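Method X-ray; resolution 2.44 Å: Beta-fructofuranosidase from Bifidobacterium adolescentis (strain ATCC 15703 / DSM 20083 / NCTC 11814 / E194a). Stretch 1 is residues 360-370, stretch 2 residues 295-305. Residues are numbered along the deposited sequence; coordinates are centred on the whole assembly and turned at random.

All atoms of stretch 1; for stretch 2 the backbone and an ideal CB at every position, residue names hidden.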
# COMPACT_ATOMS: atom_id res chain seq x y z
N GLY A 360 16.47 8.82 -19.58
CA GLY A 360 15.49 8.37 -20.55
C GLY A 360 14.52 7.38 -19.93
O GLY A 360 14.67 6.96 -18.78
N PRO A 361 13.50 6.99 -20.70
CA PRO A 361 12.55 5.98 -20.20
C PRO A 361 13.16 4.59 -20.25
O PRO A 361 13.48 4.08 -21.33
CB PRO A 361 11.36 6.11 -21.17
CG PRO A 361 11.97 6.62 -22.43
CD PRO A 361 13.10 7.54 -22.00
N VAL A 362 13.33 3.97 -19.08
CA VAL A 362 13.82 2.60 -19.03
C VAL A 362 12.76 1.64 -19.54
O VAL A 362 13.08 0.55 -20.03
CB VAL A 362 14.28 2.25 -17.60
CG1 VAL A 362 13.09 2.15 -16.66
CG2 VAL A 362 15.08 0.95 -17.59
N LEU A 363 11.48 2.02 -19.45
CA LEU A 363 10.38 1.16 -19.86
C LEU A 363 9.20 2.01 -20.28
O LEU A 363 8.87 3.01 -19.63
CB LEU A 363 9.96 0.22 -18.71
CG LEU A 363 8.79 -0.71 -19.00
CD1 LEU A 363 9.17 -1.74 -20.05
CD2 LEU A 363 8.30 -1.39 -17.73
N ALA A 364 8.57 1.63 -21.39
CA ALA A 364 7.31 2.20 -21.83
C ALA A 364 6.38 1.05 -22.20
O ALA A 364 6.80 0.12 -22.90
CB ALA A 364 7.49 3.15 -23.01
N ASP A 365 5.14 1.11 -21.73
CA ASP A 365 4.17 0.03 -21.94
C ASP A 365 3.29 0.40 -23.13
O ASP A 365 2.22 0.99 -22.97
CB ASP A 365 3.35 -0.22 -20.68
CG ASP A 365 2.61 -1.55 -20.72
OD1 ASP A 365 2.41 -2.10 -21.82
OD2 ASP A 365 2.20 -2.03 -19.64
N PHE A 366 3.74 0.04 -24.33
CA PHE A 366 2.93 0.29 -25.52
C PHE A 366 1.81 -0.73 -25.68
O PHE A 366 0.81 -0.43 -26.35
CB PHE A 366 3.81 0.30 -26.77
CG PHE A 366 4.30 1.67 -27.14
CD1 PHE A 366 5.44 2.19 -26.56
CD2 PHE A 366 3.60 2.45 -28.05
CE1 PHE A 366 5.89 3.46 -26.88
CE2 PHE A 366 4.04 3.72 -28.38
CZ PHE A 366 5.18 4.22 -27.79
N GLY A 367 1.95 -1.92 -25.09
CA GLY A 367 0.83 -2.84 -25.06
C GLY A 367 -0.37 -2.28 -24.33
O GLY A 367 -1.51 -2.62 -24.65
N HIS A 368 -0.14 -1.40 -23.37
CA HIS A 368 -1.19 -0.74 -22.60
C HIS A 368 -1.09 0.77 -22.73
O HIS A 368 -1.24 1.51 -21.76
CB HIS A 368 -1.15 -1.17 -21.14
CG HIS A 368 -1.30 -2.65 -20.95
ND1 HIS A 368 -0.24 -3.47 -20.61
CD2 HIS A 368 -2.38 -3.45 -21.06
CE1 HIS A 368 -0.67 -4.71 -20.52
NE2 HIS A 368 -1.96 -4.73 -20.78
N GLN A 369 -0.84 1.25 -23.95
CA GLN A 369 -0.63 2.68 -24.17
C GLN A 369 -1.89 3.50 -23.96
O GLN A 369 -1.79 4.72 -23.81
CB GLN A 369 -0.08 2.92 -25.57
CG GLN A 369 -1.09 2.81 -26.68
CD GLN A 369 -0.60 3.45 -27.96
OE1 GLN A 369 -0.24 2.76 -28.91
NE2 GLN A 369 -0.57 4.77 -27.98
N ILE A 370 -3.07 2.88 -23.94
CA ILE A 370 -4.28 3.64 -23.65
C ILE A 370 -4.41 3.97 -22.17
O ILE A 370 -5.21 4.84 -21.80
CB ILE A 370 -5.54 2.90 -24.13
CG1 ILE A 370 -5.66 1.53 -23.46
CG2 ILE A 370 -5.52 2.75 -25.64
CD1 ILE A 370 -6.94 0.80 -23.81
N UNK A 295 5.29 11.44 -24.76
CA UNK A 295 4.69 11.45 -26.10
C UNK A 295 5.15 10.23 -26.90
O UNK A 295 6.33 9.89 -26.92
CB UNK A 295 5.05 12.74 -26.84
N UNK A 296 4.19 9.58 -27.56
CA UNK A 296 4.52 8.42 -28.38
C UNK A 296 5.45 8.81 -29.53
O UNK A 296 6.13 7.94 -30.09
CB UNK A 296 3.24 7.78 -28.93
N UNK A 297 5.50 10.09 -29.89
CA UNK A 297 6.43 10.56 -30.91
C UNK A 297 7.89 10.42 -30.49
O UNK A 297 8.77 10.54 -31.34
CB UNK A 297 6.13 12.02 -31.25
N UNK A 298 8.16 10.18 -29.20
CA UNK A 298 9.51 9.88 -28.74
C UNK A 298 9.91 8.44 -29.02
O UNK A 298 11.01 8.03 -28.62
CB UNK A 298 9.63 10.17 -27.24
N UNK A 299 9.05 7.66 -29.67
CA UNK A 299 9.32 6.26 -29.96
C UNK A 299 9.03 5.99 -31.43
O UNK A 299 8.34 6.76 -32.10
CB UNK A 299 8.49 5.34 -29.06
N UNK A 300 9.57 4.88 -31.92
CA UNK A 300 9.35 4.52 -33.31
C UNK A 300 7.89 4.30 -33.61
O UNK A 300 7.09 3.99 -32.73
CB UNK A 300 10.15 3.26 -33.67
N UNK A 301 7.52 4.48 -34.88
CA UNK A 301 6.13 4.32 -35.30
C UNK A 301 5.65 2.89 -35.11
O UNK A 301 4.43 2.67 -35.00
CB UNK A 301 5.97 4.73 -36.76
N UNK A 302 6.56 1.92 -35.06
CA UNK A 302 6.23 0.51 -34.89
C UNK A 302 6.30 0.06 -33.44
O UNK A 302 6.42 -1.14 -33.18
CB UNK A 302 7.17 -0.35 -35.74
N UNK A 303 6.22 0.99 -32.49
CA UNK A 303 6.53 0.67 -31.10
C UNK A 303 5.57 -0.37 -30.52
O UNK A 303 5.95 -1.11 -29.61
CB UNK A 303 6.49 1.94 -30.25
N UNK A 304 4.34 -0.43 -31.02
CA UNK A 304 3.37 -1.36 -30.44
C UNK A 304 3.70 -2.81 -30.78
O UNK A 304 3.36 -3.72 -30.01
CB UNK A 304 1.96 -1.02 -30.93
N UNK A 305 4.36 -3.06 -31.93
CA UNK A 305 4.81 -4.40 -32.32
C UNK A 305 6.23 -4.26 -32.88
O UNK A 305 6.44 -4.24 -34.10
CB UNK A 305 3.87 -5.04 -33.34

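At position 295 the CA-to-CB bond points away from stretch 1 and nothing there lies within reach, so many residues would suit; phi near -62° also admits proline, and Pro-295 is deposited. Its O accepts a hydrogen bond from the backbone N of position 298, with 2.9 Å between Pro-295 O and that N.

Position 296 points toward stretch 1. Its ideal CB lies 4.2 Å from Phe-366 CE2 and 4.9 Å from Gln-369 NE2, a setting for a medium aliphatic side chain, though a polar group could address the amide. The residue is Val-296, with chi1 in m; its CG1 packs 4.0 Å from Phe-366 CE2 and 3.9 Å from Gln-369 NE2, without a hydrogen bond to the latter.

Position 297 points away and suits small or polar residues; it is Ser-297. Position 298 points sideways with nothing of stretch 1 near, so a polar chain of any length would do; Glu-298 makes no close contact.

At position 299 the backbone is extended (-131/162), the CA-to-CB bond points toward stretch 1, and the ideal CB is 3.7 Å from Phe-366 CZ. Beyond lie Ala-364 and Pro-361, an apolar surface that would suit leucine, methionine or an aromatic residue. Phe-299 reaches along it: its CZ lies 3.8 Å from Ala-364 CB and 4.0 Å from Pro-361 CG. The edge of Phe-366 meets its face, with ring centroids 5.1 Å apart and planes at 76°; Phe-366 CE1 approaches Phe-299 CG to 3.5 Å.

Position 300 begins a type I turn. Its angles (-61/155) do not demand glycine, and a CB would point sideways into room; the residue is nevertheless Gly-300. Positions 301 and 302, the middle of the turn, have no neighbour in stretch 1 near their ideal CB atoms and tolerate small or polar groups: Ala-301 and Asp-302.

At position 303 the bond points toward stretch 1, and the ideal CB is already 3.6 Å from Phe-366 CE2. With the ring so close, a small side chain fits most simply. Ala-303 places its CB over one face of Phe-366, 3.5 Å from the ring centroid and 6° off the normal, a CH-pi contact.

Position 304 points sideways, its ideal CB 4.7 Å from Phe-366 CB and 4.8 Å from Gln-369 OE1, so small or polar residues would serve. In Ala-304 the CA makes the closest approach, 4.1 Å from Phe-366 CB. Position 305 points away and leaves the choice open; Asp-305 makes no contact with stretch 1.

Stretch 2 295-305: PVSEFGADAAD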
# COMPACT_ATOMS: atom_id res chain seq x y z
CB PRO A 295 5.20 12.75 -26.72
CG PRO A 295 5.66 13.59 -25.58
CD PRO A 295 6.11 12.64 -24.52
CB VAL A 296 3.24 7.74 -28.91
CG1 VAL A 296 2.35 7.31 -27.75
CG2 VAL A 296 2.49 8.66 -29.86
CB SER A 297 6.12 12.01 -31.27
OG SER A 297 6.12 12.84 -30.12
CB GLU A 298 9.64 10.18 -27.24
CG GLU A 298 9.53 11.65 -26.88
CD GLU A 298 9.99 11.94 -25.46
OE1 GLU A 298 9.88 13.11 -25.03
OE2 GLU A 298 10.46 11.00 -24.78
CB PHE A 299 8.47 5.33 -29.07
CG PHE A 299 8.61 5.60 -27.60
CD1 PHE A 299 7.81 6.54 -26.97
CD2 PHE A 299 9.54 4.91 -26.84
CE1 PHE A 299 7.93 6.79 -25.61
CE2 PHE A 299 9.67 5.16 -25.48
CZ PHE A 299 8.87 6.10 -24.87
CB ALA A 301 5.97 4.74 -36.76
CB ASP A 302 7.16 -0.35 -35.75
CG ASP A 302 8.62 -0.19 -35.35
OD1 ASP A 302 8.97 0.86 -34.77
OD2 ASP A 302 9.42 -1.12 -35.62
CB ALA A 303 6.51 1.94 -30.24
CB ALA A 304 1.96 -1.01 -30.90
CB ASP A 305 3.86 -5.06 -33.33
CG ASP A 305 4.25 -6.49 -33.65
OD1 ASP A 305 5.26 -6.98 -33.10
OD2 ASP A 305 3.54 -7.13 -34.47
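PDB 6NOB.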